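Local coordinates for protein Peptide:N-glycosidase F (Elizabethkingia meningoseptica, PDB 3PMS) that hydrolyses the amide link between N-linked glycans and asparagine, as a peptide:N-glycosidase that releases whole oligosaccharides from glycopeptides and glycoproteins, at residues His215-Asn220 / Arg263-Asn268. Sequence-based numbering, arbitrary orientation.
Sequences HTIAIN and RIDVLN
Asp265 OD2 is hydrogen-bonded to His227 NE2 and, at the same oxygen, meets the terminal methyl of Ile217, with CD1 of Ile217 3.9 Å from OD2 of Asp265. His227 belongs to strand 222-229, the neighbour of 213-219 in one sheet, whereas Asp265 lies on edge strand 263-266 of the other. The polar bond therefore spans the gap between sheets, and the isoleucine methyl packs beside it without taking part. The side chain of Ile217 also touches His227, which places the isoleucine next to both partners of the hydrogen bond that serves the partly exposed carboxylate. CB of Ile217 already points across, and the extended outer torsion (chi2 172°) helps CD1 reach the carboxylate, which it meets at a slant.

Two residues further along both segments the contact is purely apolar. CD1 of Ile219 lies 3.8 Å from CD2 of Leu267, a methyl-to-methyl meeting of two buried side chains that approach at about a right angle. The leucine sends a single branch across. Leu271, in a nearby loop, also packs against Ile219.

The two segments run in the same direction, with Ile217 level with Asp265 and Ile219 level with Leu267. Their CA atoms are 9.2 Å apart for Ile217 and Asp265 and 8.8 Å for Ile219 and Leu267, and the side chains alone bridge the gap. Such face-to-face packing of two antiparallel sheets, buried inside and mainly hydrophobic, is the hallmark of a beta sandwich, here the jelly roll formed by the C-terminal part of PNGase F.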
loop_
_atom_site.group_PDB
_atom_site.type_symbol
_atom_site.label_atom_id
_atom_site.label_comp_id
_atom_site.label_asym_id
_atom_site.label_seq_id
_atom_site.Cartn_x
_atom_site.Cartn_y
_atom_site.Cartn_z
ATOM N N HIS A 215 -3.601 -1.997 -16.057
ATOM C CA HIS A 215 -3.392 -0.544 -16.159
ATOM C C HIS A 215 -1.965 -0.218 -16.575
ATOM O O HIS A 215 -1.166 -1.133 -16.605
ATOM C CB HIS A 215 -3.729 0.099 -14.839
ATOM C CG HIS A 215 -5.092 -0.301 -14.311
ATOM N ND1 HIS A 215 -6.240 -0.149 -15.062
ATOM C CD2 HIS A 215 -5.474 -0.896 -13.155
ATOM C CE1 HIS A 215 -7.278 -0.573 -14.356
ATOM N NE2 HIS A 215 -6.841 -1.070 -13.224
ATOM N N THR A 216 -1.686 1.049 -16.877
ATOM C CA THR A 216 -0.392 1.405 -17.443
ATOM C C THR A 216 0.135 2.684 -16.816
ATOM O O THR A 216 -0.589 3.621 -16.602
ATOM C CB THR A 216 -0.609 1.653 -18.912
ATOM O OG1 THR A 216 -0.866 0.409 -19.573
ATOM C CG2 THR A 216 0.649 2.278 -19.558
ATOM N N ILE A 217 1.438 2.716 -16.520
ATOM C CA ILE A 217 2.125 3.962 -16.201
ATOM C C ILE A 217 2.838 4.432 -17.463
ATOM O O ILE A 217 3.616 3.676 -18.037
ATOM C CB ILE A 217 3.153 3.764 -15.070
ATOM C CG1 ILE A 217 2.405 3.562 -13.767
ATOM C CG2 ILE A 217 4.012 5.055 -14.898
ATOM C CD1 ILE A 217 3.264 3.171 -12.560
ATOM N N ALA A 218 2.575 5.673 -17.816
ATOM C CA ALA A 218 3.252 6.368 -18.941
ATOM C C ALA A 218 4.290 7.304 -18.341
ATOM O O ALA A 218 4.038 8.020 -17.358
ATOM C CB ALA A 218 2.284 7.135 -19.798
ATOM N N ILE A 219 5.464 7.245 -18.954
ATOM C CA ILE A 219 6.610 8.089 -18.551
ATOM C C ILE A 219 6.916 8.975 -19.780
ATOM O O ILE A 219 7.193 8.434 -20.849
ATOM C CB ILE A 219 7.801 7.219 -18.240
ATOM C CG1 ILE A 219 7.522 6.260 -17.051
ATOM C CG2 ILE A 219 9.045 8.126 -17.941
ATOM C CD1 ILE A 219 7.245 6.946 -15.753
ATOM N N ASN A 220 6.907 10.273 -19.584
ATOM C CA ASN A 220 7.071 11.235 -20.705
ATOM C C ASN A 220 6.125 10.871 -21.849
ATOM O O ASN A 220 6.468 10.876 -23.040
ATOM C CB ASN A 220 8.522 11.269 -21.149
ATOM C CG ASN A 220 9.413 12.034 -20.170
ATOM O OD1 ASN A 220 10.666 11.797 -20.133
ATOM N ND2 ASN A 220 8.846 12.959 -19.490
ATOM N N ARG A 263 4.095 -3.165 -6.288
ATOM C CA ARG A 263 4.603 -3.227 -7.657
ATOM C C ARG A 263 5.740 -2.263 -7.838
ATOM O O ARG A 263 5.627 -1.087 -7.551
ATOM C CB ARG A 263 3.453 -2.901 -8.578
ATOM C CG ARG A 263 2.240 -3.794 -8.424
ATOM C CD ARG A 263 1.040 -3.291 -9.214
ATOM N NE ARG A 263 -0.106 -4.106 -8.891
ATOM C CZ ARG A 263 -0.453 -5.213 -9.541
ATOM N NH1 ARG A 263 0.157 -5.579 -10.655
ATOM N NH2 ARG A 263 -1.490 -5.906 -9.078
ATOM N N ILE A 264 6.860 -2.838 -8.293
ATOM C CA ILE A 264 8.107 -2.102 -8.421
ATOM C C ILE A 264 8.509 -1.965 -9.903
ATOM O O ILE A 264 8.623 -2.984 -10.616
ATOM C CB ILE A 264 9.217 -2.774 -7.649
ATOM C CG1 ILE A 264 8.905 -2.843 -6.142
ATOM C CG2 ILE A 264 10.532 -2.039 -7.936
ATOM C CD1 ILE A 264 8.793 -1.487 -5.478
ATOM N N ASP A 265 8.657 -0.736 -10.338
ATOM C CA ASP A 265 8.940 -0.411 -11.756
ATOM C C ASP A 265 10.188 0.420 -11.824
ATOM O O ASP A 265 10.225 1.563 -11.359
ATOM C CB ASP A 265 7.774 0.329 -12.405
ATOM C CG ASP A 265 6.460 -0.511 -12.418
ATOM O OD1 ASP A 265 6.522 -1.629 -12.930
ATOM O OD2 ASP A 265 5.455 0.015 -11.888
ATOM N N VAL A 266 11.242 -0.129 -12.442
ATOM C CA VAL A 266 12.564 0.559 -12.417
ATOM C C VAL A 266 12.648 1.504 -13.600
ATOM O O VAL A 266 12.380 1.124 -14.766
ATOM C CB VAL A 266 13.671 -0.483 -12.444
ATOM C CG1 VAL A 266 15.055 0.224 -12.535
ATOM C CG2 VAL A 266 13.607 -1.336 -11.238
ATOM N N LEU A 267 13.005 2.742 -13.328
ATOM C CA LEU A 267 13.006 3.845 -14.282
ATOM C C LEU A 267 14.316 3.840 -15.037
ATOM O O LEU A 267 15.353 3.460 -14.507
ATOM C CB LEU A 267 12.869 5.193 -13.593
ATOM C CG LEU A 267 11.492 5.405 -12.947
ATOM C CD1 LEU A 267 11.497 6.460 -11.882
ATOM C CD2 LEU A 267 10.452 5.812 -14.053
ATOM N N ASN A 268 14.234 4.268 -16.292
ATOM C CA ASN A 268 15.451 4.423 -17.131
ATOM C C ASN A 268 16.381 5.469 -16.589
ATOM O O ASN A 268 15.958 6.567 -16.246
ATOM C CB ASN A 268 15.021 4.812 -18.535
ATOM C CG ASN A 268 16.118 4.505 -19.585
ATOM O OD1 ASN A 268 16.057 3.503 -20.286
ATOM N ND2 ASN A 268 17.125 5.302 -19.605
#